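Side-chain contacts in periplasmic binding protein (Veillonella parvula, PDB 4OVK), which probably captures a solute outside the cytoplasmic membrane and delivers it to an ABC transporter: residues K311-Y314 and N315-H319; N194-V197 and N198-M201. All coordinates share one frame; numbering follows the deposited sequence.

Interaction 1. Residues K311-Y314 and N315-H319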
# COMPACT_ATOMS: atom_id res chain seq x y z
N LYS A 311 3.29 16.21 3.39
CA LYS A 311 4.59 16.87 3.32
C LYS A 311 5.47 16.50 4.52
O LYS A 311 6.66 16.23 4.35
CB LYS A 311 4.44 18.38 3.24
CG LYS A 311 3.86 18.83 1.91
CD LYS A 311 3.43 20.28 1.94
CE LYS A 311 4.62 21.20 1.96
NZ LYS A 311 4.19 22.60 1.69
N GLN A 312 4.87 16.50 5.71
CA GLN A 312 5.60 16.17 6.93
C GLN A 312 6.16 14.75 6.85
O GLN A 312 7.33 14.54 7.20
CB GLN A 312 4.71 16.31 8.15
CG GLN A 312 5.38 15.95 9.46
CD GLN A 312 4.39 15.91 10.62
OE1 GLN A 312 3.56 15.00 10.74
NE2 GLN A 312 4.47 16.90 11.48
N PHE A 313 5.33 13.81 6.41
CA PHE A 313 5.75 12.40 6.31
C PHE A 313 6.94 12.25 5.34
O PHE A 313 7.96 11.64 5.70
CB PHE A 313 4.58 11.54 5.85
CG PHE A 313 4.84 10.06 5.93
CD1 PHE A 313 5.53 9.40 4.91
CD2 PHE A 313 4.40 9.32 7.01
CE1 PHE A 313 5.75 8.03 4.97
CE2 PHE A 313 4.64 7.96 7.09
CZ PHE A 313 5.33 7.32 6.08
N TYR A 314 6.84 12.83 4.15
CA TYR A 314 7.92 12.73 3.14
C TYR A 314 9.19 13.41 3.64
O TYR A 314 10.29 12.90 3.47
CB TYR A 314 7.45 13.30 1.78
CG TYR A 314 6.71 12.25 0.96
CD1 TYR A 314 5.59 11.59 1.48
CD2 TYR A 314 7.12 11.91 -0.31
CE1 TYR A 314 4.95 10.60 0.78
CE2 TYR A 314 6.49 10.90 -1.03
CZ TYR A 314 5.40 10.25 -0.49
OH TYR A 314 4.78 9.24 -1.19
N ASN A 315 9.05 14.56 4.29
CA ASN A 315 10.21 15.26 4.85
C ASN A 315 10.89 14.44 5.96
O ASN A 315 12.12 14.30 5.99
CB ASN A 315 9.83 16.65 5.38
CG ASN A 315 10.97 17.31 6.12
OD1 ASN A 315 11.10 17.20 7.35
ND2 ASN A 315 11.85 17.96 5.37
N THR A 316 10.08 13.89 6.86
CA THR A 316 10.61 13.20 8.06
C THR A 316 11.28 11.89 7.69
O THR A 316 12.41 11.61 8.12
CB THR A 316 9.48 12.96 9.08
OG1 THR A 316 8.99 14.22 9.55
CG2 THR A 316 9.95 12.13 10.28
N PHE A 317 10.60 11.10 6.88
CA PHE A 317 11.04 9.74 6.62
C PHE A 317 11.90 9.57 5.37
O PHE A 317 12.79 8.71 5.33
CB PHE A 317 9.84 8.79 6.64
CG PHE A 317 9.16 8.73 7.98
CD1 PHE A 317 9.84 8.22 9.09
CD2 PHE A 317 7.88 9.19 8.15
CE1 PHE A 317 9.24 8.18 10.34
CE2 PHE A 317 7.26 9.14 9.39
CZ PHE A 317 7.94 8.62 10.49
N TYR A 318 11.66 10.40 4.35
CA TYR A 318 12.37 10.26 3.08
C TYR A 318 13.35 11.42 2.81
O TYR A 318 14.08 11.39 1.83
CB TYR A 318 11.41 10.18 1.91
CG TYR A 318 10.25 9.22 2.01
CD1 TYR A 318 10.34 8.03 2.72
CD2 TYR A 318 9.06 9.49 1.35
CE1 TYR A 318 9.27 7.15 2.78
CE2 TYR A 318 8.00 8.61 1.40
CZ TYR A 318 8.11 7.43 2.10
OH TYR A 318 7.05 6.56 2.16
N HIS A 319 13.34 12.45 3.66
CA HIS A 319 14.15 13.65 3.46
C HIS A 319 13.89 14.24 2.09
O HIS A 319 14.81 14.60 1.37
CB HIS A 319 15.66 13.38 3.64
CG HIS A 319 15.98 12.78 4.96
ND1 HIS A 319 15.87 13.49 6.14
CD2 HIS A 319 16.31 11.52 5.31
CE1 HIS A 319 16.16 12.69 7.15
NE2 HIS A 319 16.42 11.49 6.68

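Interaction 2. Residues N194-V197 and N198-M201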
# COMPACT_ATOMS: atom_id res chain seq x y z
N ASN A 194 -16.15 -8.34 1.09
CA ASN A 194 -16.11 -8.23 2.55
C ASN A 194 -14.92 -8.92 3.24
O ASN A 194 -14.80 -8.86 4.46
CB ASN A 194 -17.45 -8.65 3.18
CG ASN A 194 -17.78 -10.12 2.95
OD1 ASN A 194 -16.90 -10.99 2.98
ND2 ASN A 194 -19.06 -10.40 2.73
N ASN A 195 -14.04 -9.56 2.47
CA ASN A 195 -12.76 -10.03 3.01
C ASN A 195 -11.61 -9.06 2.74
O ASN A 195 -10.49 -9.32 3.16
CB ASN A 195 -12.42 -11.42 2.46
CG ASN A 195 -13.47 -12.45 2.81
OD1 ASN A 195 -14.07 -13.07 1.93
ND2 ASN A 195 -13.70 -12.64 4.10
N SER A 196 -11.88 -7.95 2.05
CA SER A 196 -10.82 -6.99 1.73
C SER A 196 -10.54 -6.03 2.87
O SER A 196 -11.44 -5.66 3.63
CB SER A 196 -11.19 -6.16 0.50
OG SER A 196 -12.31 -5.33 0.77
N VAL A 197 -9.28 -5.61 2.97
CA VAL A 197 -8.91 -4.51 3.87
C VAL A 197 -9.64 -3.22 3.48
O VAL A 197 -9.92 -2.37 4.33
CB VAL A 197 -7.39 -4.27 3.88
CG1 VAL A 197 -6.89 -3.82 2.50
CG2 VAL A 197 -7.01 -3.27 4.97
N ASN A 198 -9.95 -3.07 2.19
CA ASN A 198 -10.67 -1.87 1.73
C ASN A 198 -12.03 -1.69 2.43
O ASN A 198 -12.43 -0.57 2.74
CB ASN A 198 -10.89 -1.92 0.20
CG ASN A 198 -9.61 -2.22 -0.56
OD1 ASN A 198 -9.14 -3.36 -0.59
ND2 ASN A 198 -9.04 -1.20 -1.16
N GLN A 199 -12.73 -2.79 2.70
CA GLN A 199 -14.01 -2.69 3.42
C GLN A 199 -13.80 -2.32 4.89
O GLN A 199 -14.58 -1.54 5.45
CB GLN A 199 -14.87 -3.94 3.25
CG GLN A 199 -15.41 -4.08 1.83
CD GLN A 199 -16.77 -4.76 1.73
OE1 GLN A 199 -17.45 -5.03 2.73
NE2 GLN A 199 -17.18 -5.03 0.48
N LEU A 200 -12.73 -2.84 5.49
CA LEU A 200 -12.35 -2.43 6.84
C LEU A 200 -12.06 -0.93 6.87
O LEU A 200 -12.45 -0.25 7.80
CB LEU A 200 -11.12 -3.20 7.35
CG LEU A 200 -11.24 -4.72 7.51
CD1 LEU A 200 -9.92 -5.27 8.02
CD2 LEU A 200 -12.39 -5.11 8.42
N MSE A 201 -11.36 -0.43 5.85
CA MSE A 201 -10.99 1.00 5.79
C MSE A 201 -12.24 1.85 5.60
O MSE A 201 -12.39 2.91 6.23
CB MSE A 201 -9.92 1.27 4.71
CG MSE A 201 -8.54 0.80 5.19
SE MSE A 201 -7.10 1.52 4.05
CE MSE A 201 -7.78 0.39 2.59

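Interaction 1. Residues K311-Y314 and N315-H319
Phe313, Tyr314, Phe317 and Tyr318 show how the last turns of a helix can build an aromatic cluster from residues four and five apart. The ring contacts form a chain. Phe317 turns its CD2 edge onto one face of Phe313, with CD2 of Phe317 3.6 Å from CE2 of Phe313 and the planes at 56°. The same edge-to-face relation recurs between Tyr318 and Tyr314: the CD2-CE2 edge of Tyr318 lies over the middle of the Tyr314 ring, CE2 coming within 3.6 Å of CZ of Tyr314. Joining the two pairs is an offset edge-to-face contact in which CE1 of Phe313 approaches OH of Tyr318 at 3.4 Å, the planes now nearly perpendicular at 81°. The first torsion of Phe313, with CG trans to the amide nitrogen (chi1 -171°), lays its ring alongside the next turn, where both later rings can meet it.

Backbone hydrogen bonds set this spacing. Phe317 N donates to Phe313 O at 2.9 Å, whereas Tyr318 N reaches Tyr314 O from above the carbonyl plane, a less straight bond near the end of the helix, where the turn widens to a pi type.

Polar ends finish the cluster: Tyr318 OH bonds to Glu284, which Tyr314 OH also reaches weakly. With a leucine in place of Tyr314, the Tyr318 edge would probably lose the flat face it rests on, and Glu284 its weaker phenol partner.

Helix 306-318 thus lodges its aromatic side against other parts of the chain: Tyr314 and Tyr318 touch Leu74 of helix 71-74, while Phe313, which also meets Tyr159 edge-to-face, and Phe317 pack on Leu156 of helix 150-170, which runs in sequence between the two parallel sheets, consistent with the long linking helix of binding proteins in this clan.

Interaction 2. Residues N194-V197 and N198-M201
Ser196 stands at the N-cap of helix 197-204, its extended psi (148°) giving way at Val197 to helical angles, and Met201 N donates to Val197 O at 2.9 Å in the first full helical turn. The serine hydroxyl accepts from Gln199 N at 3.2 Å, the classic N-cap bond, supplemented by a weak one from the same N-H to Ser196 O. With chi1 at 66°, OG sits between the amide nitrogen and the carbonyl carbon, from where it meets the incoming N-H; it also hydrogen-bonds to Gly193 O.

Gln199, its chain bent at chi2, runs back along the loop. Its CG passes 3.5 Å from Ser196 OG, and the amide end lies beside the Asn194 backbone, with OE1 of Gln199 3.5 Å from CA of Asn194. Two carbonyls, Ala192 O and Ala211 O, take hydrogen bonds from NE2, which fixes the amide's rotation. On the Val197 side, the bend of the selenomethionine Met201 at chi3 turns its CE back to 4.3 Å from Val197 CG1, a loose apolar contact.

The cap therefore joins the loop after strand 190-192 to helix 197-204, which packs through Met201 on Met289 and Met292 of helix 285-296.

Interaction 2 comes first along the chain, at the start of helix 197-204, and interaction 1 follows near the end of helix 306-318. Their centres lie about 28 Å apart on opposite sides of the chain's centre, and their nearest atoms remain about 14 Å apart, so the two do not touch. They share no helix. Interaction 2 belongs to the half with the parallel sheet containing strands 180-184 and 208-209, whereas interaction 1 lies beside helix 150-170, which joins the two sheets in sequence, as in two-lobed binding proteins. Helix 285-296 relates them: interaction 2 packs on it, and interaction 1 bonds to Glu284, immediately before it.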